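Local atomic coordinates of putative flagella-related protein H (PDB entry 4WIA), a protein that probably binds and hydrolyses ATP with magnesium as an accessory component of the archaellum, the archaeal flagellum. Residues D101-M113 / L132-L145. Residues are numbered along the deposited sequence; the frame is centred on the assembly and turned at random.
Sequences DNKKKDGFLKKVM and LIANDASEVNVDDL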
loop_
_atom_site.group_PDB
_atom_site.type_symbol
_atom_site.label_atom_id
_atom_site.label_comp_id
_atom_site.label_asym_id
_atom_site.label_seq_id
_atom_site.Cartn_x
_atom_site.Cartn_y
_atom_site.Cartn_z
ATOM N N ASP A 101 -37.618 1.907 -9.247
ATOM C CA ASP A 101 -38.463 2.948 -9.832
ATOM C C ASP A 101 -37.887 4.341 -9.625
ATOM O O ASP A 101 -37.945 4.882 -8.529
ATOM C CB ASP A 101 -39.906 2.881 -9.297
ATOM C CG ASP A 101 -40.773 3.995 -9.834
ATOM O OD1 ASP A 101 -40.455 4.577 -10.882
ATOM O OD2 ASP A 101 -41.787 4.288 -9.195
ATOM N N ASN A 102 -37.387 4.928 -10.713
ATOM C CA ASN A 102 -36.714 6.240 -10.679
ATOM C C ASN A 102 -37.443 7.246 -9.812
ATOM O O ASN A 102 -36.805 8.022 -9.113
ATOM C CB ASN A 102 -36.600 6.860 -12.082
ATOM C CG ASN A 102 -35.664 6.102 -12.984
ATOM O OD1 ASN A 102 -34.588 5.715 -12.557
ATOM N ND2 ASN A 102 -36.062 5.888 -14.247
ATOM N N LYS A 103 -38.779 7.248 -9.888
ATOM C CA LYS A 103 -39.595 8.266 -9.212
ATOM C C LYS A 103 -40.415 7.833 -7.973
ATOM O O LYS A 103 -41.292 8.572 -7.513
ATOM C CB LYS A 103 -40.470 9.006 -10.274
ATOM C CG LYS A 103 -39.831 10.331 -10.686
ATOM C CD LYS A 103 -40.014 10.727 -12.143
ATOM C CE LYS A 103 -39.381 12.090 -12.354
ATOM N NZ LYS A 103 -40.371 13.177 -12.153
ATOM N N LYS A 104 -40.075 6.676 -7.404
ATOM C CA LYS A 104 -40.662 6.210 -6.142
ATOM C C LYS A 104 -40.324 7.199 -5.030
ATOM O O LYS A 104 -39.215 7.688 -4.978
ATOM C CB LYS A 104 -40.135 4.810 -5.806
ATOM C CG LYS A 104 -41.071 3.994 -4.883
ATOM C CD LYS A 104 -40.748 4.193 -3.408
ATOM C CE LYS A 104 -41.177 2.988 -2.571
ATOM N NZ LYS A 104 -40.571 3.015 -1.209
ATOM N N LYS A 105 -41.302 7.520 -4.181
ATOM C CA LYS A 105 -41.186 8.568 -3.135
ATOM C C LYS A 105 -41.243 8.034 -1.692
ATOM O O LYS A 105 -41.966 7.098 -1.409
ATOM C CB LYS A 105 -42.226 9.668 -3.432
ATOM C CG LYS A 105 -41.702 10.411 -4.669
ATOM C CD LYS A 105 -42.132 11.829 -5.082
ATOM C CE LYS A 105 -41.924 12.017 -6.588
ATOM N NZ LYS A 105 -41.626 13.437 -6.873
ATOM N N ASP A 106 -40.443 8.604 -0.797
ATOM C CA ASP A 106 -40.195 7.980 0.507
ATOM C C ASP A 106 -39.303 8.867 1.407
ATOM O O ASP A 106 -38.772 9.889 0.955
ATOM C CB ASP A 106 -39.521 6.638 0.249
ATOM C CG ASP A 106 -39.420 5.780 1.469
ATOM O OD1 ASP A 106 -38.680 6.139 2.413
ATOM O OD2 ASP A 106 -40.068 4.729 1.490
ATOM N N GLY A 107 -39.169 8.508 2.690
ATOM C CA GLY A 107 -38.322 9.238 3.662
ATOM C C GLY A 107 -36.884 8.883 3.499
ATOM O O GLY A 107 -36.243 8.299 4.399
ATOM N N PHE A 108 -36.365 9.233 2.327
ATOM C CA PHE A 108 -34.992 8.895 1.998
ATOM C C PHE A 108 -34.026 9.626 2.884
ATOM O O PHE A 108 -33.089 9.040 3.410
ATOM C CB PHE A 108 -34.730 9.215 0.536
ATOM C CG PHE A 108 -35.456 8.294 -0.401
ATOM C CD1 PHE A 108 -35.219 6.926 -0.344
ATOM C CD2 PHE A 108 -36.419 8.781 -1.296
ATOM C CE1 PHE A 108 -35.877 6.053 -1.185
ATOM C CE2 PHE A 108 -37.079 7.904 -2.145
ATOM C CZ PHE A 108 -36.786 6.533 -2.104
ATOM N N LEU A 109 -34.283 10.904 3.087
ATOM C CA LEU A 109 -33.374 11.746 3.853
ATOM C C LEU A 109 -33.276 11.383 5.327
ATOM O O LEU A 109 -32.221 11.493 5.943
ATOM C CB LEU A 109 -33.770 13.223 3.657
ATOM C CG LEU A 109 -33.673 13.694 2.183
ATOM C CD1 LEU A 109 -33.812 15.205 2.109
ATOM C CD2 LEU A 109 -32.406 13.264 1.446
ATOM N N LYS A 110 -34.390 10.969 5.899
ATOM C CA LYS A 110 -34.407 10.451 7.258
ATOM C C LYS A 110 -33.532 9.196 7.374
ATOM O O LYS A 110 -32.713 9.111 8.271
ATOM C CB LYS A 110 -35.849 10.163 7.636
ATOM C CG LYS A 110 -36.016 9.534 9.010
ATOM C CD LYS A 110 -37.470 9.269 9.320
ATOM C CE LYS A 110 -37.578 8.365 10.529
ATOM N NZ LYS A 110 -38.957 8.348 11.063
ATOM N N LYS A 111 -33.682 8.254 6.437
ATOM C CA LYS A 111 -32.813 7.050 6.376
ATOM C C LYS A 111 -31.323 7.390 6.266
ATOM O O LYS A 111 -30.467 6.818 6.947
ATOM C CB LYS A 111 -33.189 6.169 5.177
ATOM C CG LYS A 111 -34.420 5.297 5.383
ATOM C CD LYS A 111 -34.087 3.794 5.534
ATOM C CE LYS A 111 -35.284 2.856 5.412
ATOM N NZ LYS A 111 -36.038 2.537 6.665
ATOM N N VAL A 112 -31.025 8.319 5.377
ATOM C CA VAL A 112 -29.674 8.799 5.213
ATOM C C VAL A 112 -29.094 9.337 6.523
ATOM O O VAL A 112 -27.931 9.092 6.839
ATOM C CB VAL A 112 -29.632 9.912 4.123
ATOM C CG1 VAL A 112 -28.368 10.768 4.228
ATOM C CG2 VAL A 112 -29.768 9.278 2.757
HETATM N N MSE A 113 -29.893 10.110 7.260
HETATM C CA MSE A 113 -29.368 10.778 8.453
HETATM C C MSE A 113 -29.266 9.825 9.617
HETATM O O MSE A 113 -28.483 10.047 10.530
HETATM C CB MSE A 113 -30.132 12.032 8.809
HETATM C CG MSE A 113 -30.157 12.987 7.627
HETATM SE SE MSE A 113 -31.174 14.639 7.954
HETATM C CE MSE A 113 -30.665 14.831 9.861
ATOM N N LEU A 132 -32.145 11.465 -4.115
ATOM C CA LEU A 132 -32.689 11.237 -2.766
ATOM C C LEU A 132 -33.440 12.447 -2.232
ATOM O O LEU A 132 -34.462 12.291 -1.561
ATOM C CB LEU A 132 -31.558 10.884 -1.811
ATOM C CG LEU A 132 -30.896 9.530 -2.064
ATOM C CD1 LEU A 132 -29.605 9.361 -1.278
ATOM C CD2 LEU A 132 -31.820 8.356 -1.742
ATOM N N ILE A 133 -32.944 13.654 -2.499
ATOM C CA ILE A 133 -33.677 14.856 -2.123
ATOM C C ILE A 133 -34.962 14.974 -2.943
ATOM O O ILE A 133 -36.053 15.100 -2.386
ATOM C CB ILE A 133 -32.831 16.126 -2.296
ATOM C CG1 ILE A 133 -31.620 16.023 -1.356
ATOM C CG2 ILE A 133 -33.672 17.372 -1.996
ATOM C CD1 ILE A 133 -30.466 16.987 -1.625
ATOM N N ALA A 134 -34.831 14.914 -4.263
ATOM C CA ALA A 134 -35.949 15.171 -5.169
ATOM C C ALA A 134 -37.110 14.227 -4.927
ATOM O O ALA A 134 -38.235 14.579 -5.220
ATOM C CB ALA A 134 -35.492 15.083 -6.616
ATOM N N ASN A 135 -36.825 13.028 -4.427
ATOM C CA ASN A 135 -37.855 12.065 -4.151
ATOM C C ASN A 135 -38.167 11.858 -2.681
ATOM O O ASN A 135 -38.900 10.934 -2.330
ATOM C CB ASN A 135 -37.503 10.750 -4.799
ATOM C CG ASN A 135 -37.423 10.877 -6.285
ATOM O OD1 ASN A 135 -38.401 11.170 -6.925
ATOM N ND2 ASN A 135 -36.253 10.700 -6.842
ATOM N N ASP A 136 -37.653 12.730 -1.830
ATOM C CA ASP A 136 -37.951 12.639 -0.409
ATOM C C ASP A 136 -39.384 13.093 -0.127
ATOM O O ASP A 136 -39.899 14.014 -0.765
ATOM C CB ASP A 136 -36.983 13.467 0.402
ATOM C CG ASP A 136 -37.255 13.378 1.865
ATOM O OD1 ASP A 136 -36.905 12.334 2.439
ATOM O OD2 ASP A 136 -37.828 14.359 2.430
ATOM N N ALA A 137 -40.020 12.427 0.835
ATOM C CA ALA A 137 -41.394 12.698 1.226
ATOM C C ALA A 137 -41.412 12.942 2.729
ATOM O O ALA A 137 -41.850 12.074 3.511
ATOM C CB ALA A 137 -42.276 11.511 0.898
ATOM N N SER A 138 -40.977 14.130 3.138
ATOM C CA SER A 138 -40.891 14.446 4.565
ATOM C C SER A 138 -40.693 15.932 4.732
ATOM O O SER A 138 -40.559 16.648 3.749
ATOM C CB SER A 138 -39.729 13.717 5.217
ATOM O OG SER A 138 -38.524 14.327 4.831
ATOM N N GLU A 139 -40.703 16.392 5.988
ATOM C CA GLU A 139 -40.364 17.788 6.285
ATOM C C GLU A 139 -38.882 18.034 6.437
ATOM O O GLU A 139 -38.496 19.161 6.701
ATOM C CB GLU A 139 -41.065 18.295 7.528
ATOM C CG GLU A 139 -42.492 18.669 7.270
ATOM C CD GLU A 139 -43.287 18.381 8.495
ATOM O OE1 GLU A 139 -43.433 19.277 9.342
ATOM O OE2 GLU A 139 -43.699 17.220 8.637
ATOM N N VAL A 140 -38.056 17.004 6.318
ATOM C CA VAL A 140 -36.629 17.240 6.287
ATOM C C VAL A 140 -36.344 18.057 5.035
ATOM O O VAL A 140 -36.719 17.650 3.921
ATOM C CB VAL A 140 -35.797 15.937 6.238
ATOM C CG1 VAL A 140 -34.302 16.262 6.213
ATOM C CG2 VAL A 140 -36.136 15.038 7.412
ATOM N N ASN A 141 -35.671 19.192 5.216
ATOM C CA ASN A 141 -35.185 20.006 4.086
ATOM C C ASN A 141 -33.641 19.996 3.932
ATOM O O ASN A 141 -32.901 19.374 4.716
ATOM C CB ASN A 141 -35.780 21.428 4.153
ATOM C CG ASN A 141 -35.182 22.297 5.253
ATOM O OD1 ASN A 141 -33.985 22.308 5.498
ATOM N ND2 ASN A 141 -36.034 23.080 5.885
ATOM N N VAL A 142 -33.181 20.663 2.883
ATOM C CA VAL A 142 -31.765 20.649 2.466
ATOM C C VAL A 142 -30.832 21.249 3.497
ATOM O O VAL A 142 -29.774 20.702 3.742
ATOM C CB VAL A 142 -31.589 21.331 1.081
ATOM C CG1 VAL A 142 -30.128 21.290 0.605
ATOM C CG2 VAL A 142 -32.454 20.582 0.089
ATOM N N ASP A 143 -31.224 22.364 4.100
ATOM C CA ASP A 143 -30.430 22.990 5.156
ATOM C C ASP A 143 -30.168 21.999 6.297
ATOM O O ASP A 143 -29.097 22.009 6.907
ATOM C CB ASP A 143 -31.168 24.220 5.698
ATOM C CG ASP A 143 -31.341 25.291 4.655
ATOM O OD1 ASP A 143 -30.339 25.707 4.034
ATOM O OD2 ASP A 143 -32.479 25.729 4.441
ATOM N N ASP A 144 -31.187 21.180 6.598
ATOM C CA ASP A 144 -31.084 20.170 7.667
ATOM C C ASP A 144 -30.103 19.108 7.255
ATOM O O ASP A 144 -29.289 18.645 8.043
ATOM C CB ASP A 144 -32.416 19.469 7.929
ATOM C CG ASP A 144 -33.520 20.420 8.418
ATOM O OD1 ASP A 144 -33.258 21.345 9.210
ATOM O OD2 ASP A 144 -34.672 20.202 8.012
ATOM N N LEU A 145 -30.227 18.675 6.017
ATOM C CA LEU A 145 -29.338 17.656 5.525
ATOM C C LEU A 145 -27.899 18.158 5.514
ATOM O O LEU A 145 -26.982 17.446 5.937
ATOM C CB LEU A 145 -29.751 17.233 4.122
ATOM C CG LEU A 145 -28.912 16.121 3.505
ATOM C CD1 LEU A 145 -29.150 14.793 4.215
ATOM C CD2 LEU A 145 -29.241 16.056 2.026
#
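D136 reaches over the start of helix 108-114 with its carboxylate, and OD1 accepts the backbone N-H of L109 at 3.1 Å in a nearly straight bond (164° at the hydrogen). The donor approaches from above the carboxylate plane. With CG anti to the backbone N (chi1 -179°), the carboxylate is brought over the first turn, where amides still lack helical acceptors and a negative charge is probably favoured. Its other oxygen, OD2, takes the hydroxyl of S138 on the syn side at 2.5 Å, and S138 OG in turn accepts from V140 N in an ST turn. Were D136 replaced by an alanine, L109 N and the S138 hydroxyl would probably each lose their carboxylate oxygen, freeing the first helical turn to shift.

Just before the helix, a single beta bridge joins the backbones: D106 N donates to N135 O at 3.2 Å, and A137 N to D106 O at 2.8 Å. N135 O also lies at the edge of the F108 ring, 3.4 Å from CD2. The N135 side chain runs alongside F108, its amide plane turned 79° from the ring; ND2 donates to A131 O, which suits an asparagine just past a helix end. L132 lies roughly perpendicular to F108, its CD2 3.8 Å from F108 CB. L109 CD2 packs on L132, I133 and L145, while its CB meets V140 CG1. One turn on, V112 meets L132 and L145, and flexible selenomethionine M113 runs antiparallel alongside V140, SE to CG1 3.9 Å.

Thus a loop carboxylate accepts a first-turn amide behind the N-cap glycine G107, pinning helix 108-114 to the connection between helices 129-134 and 142-153 in this KaiC-like P-loop NTPase fold.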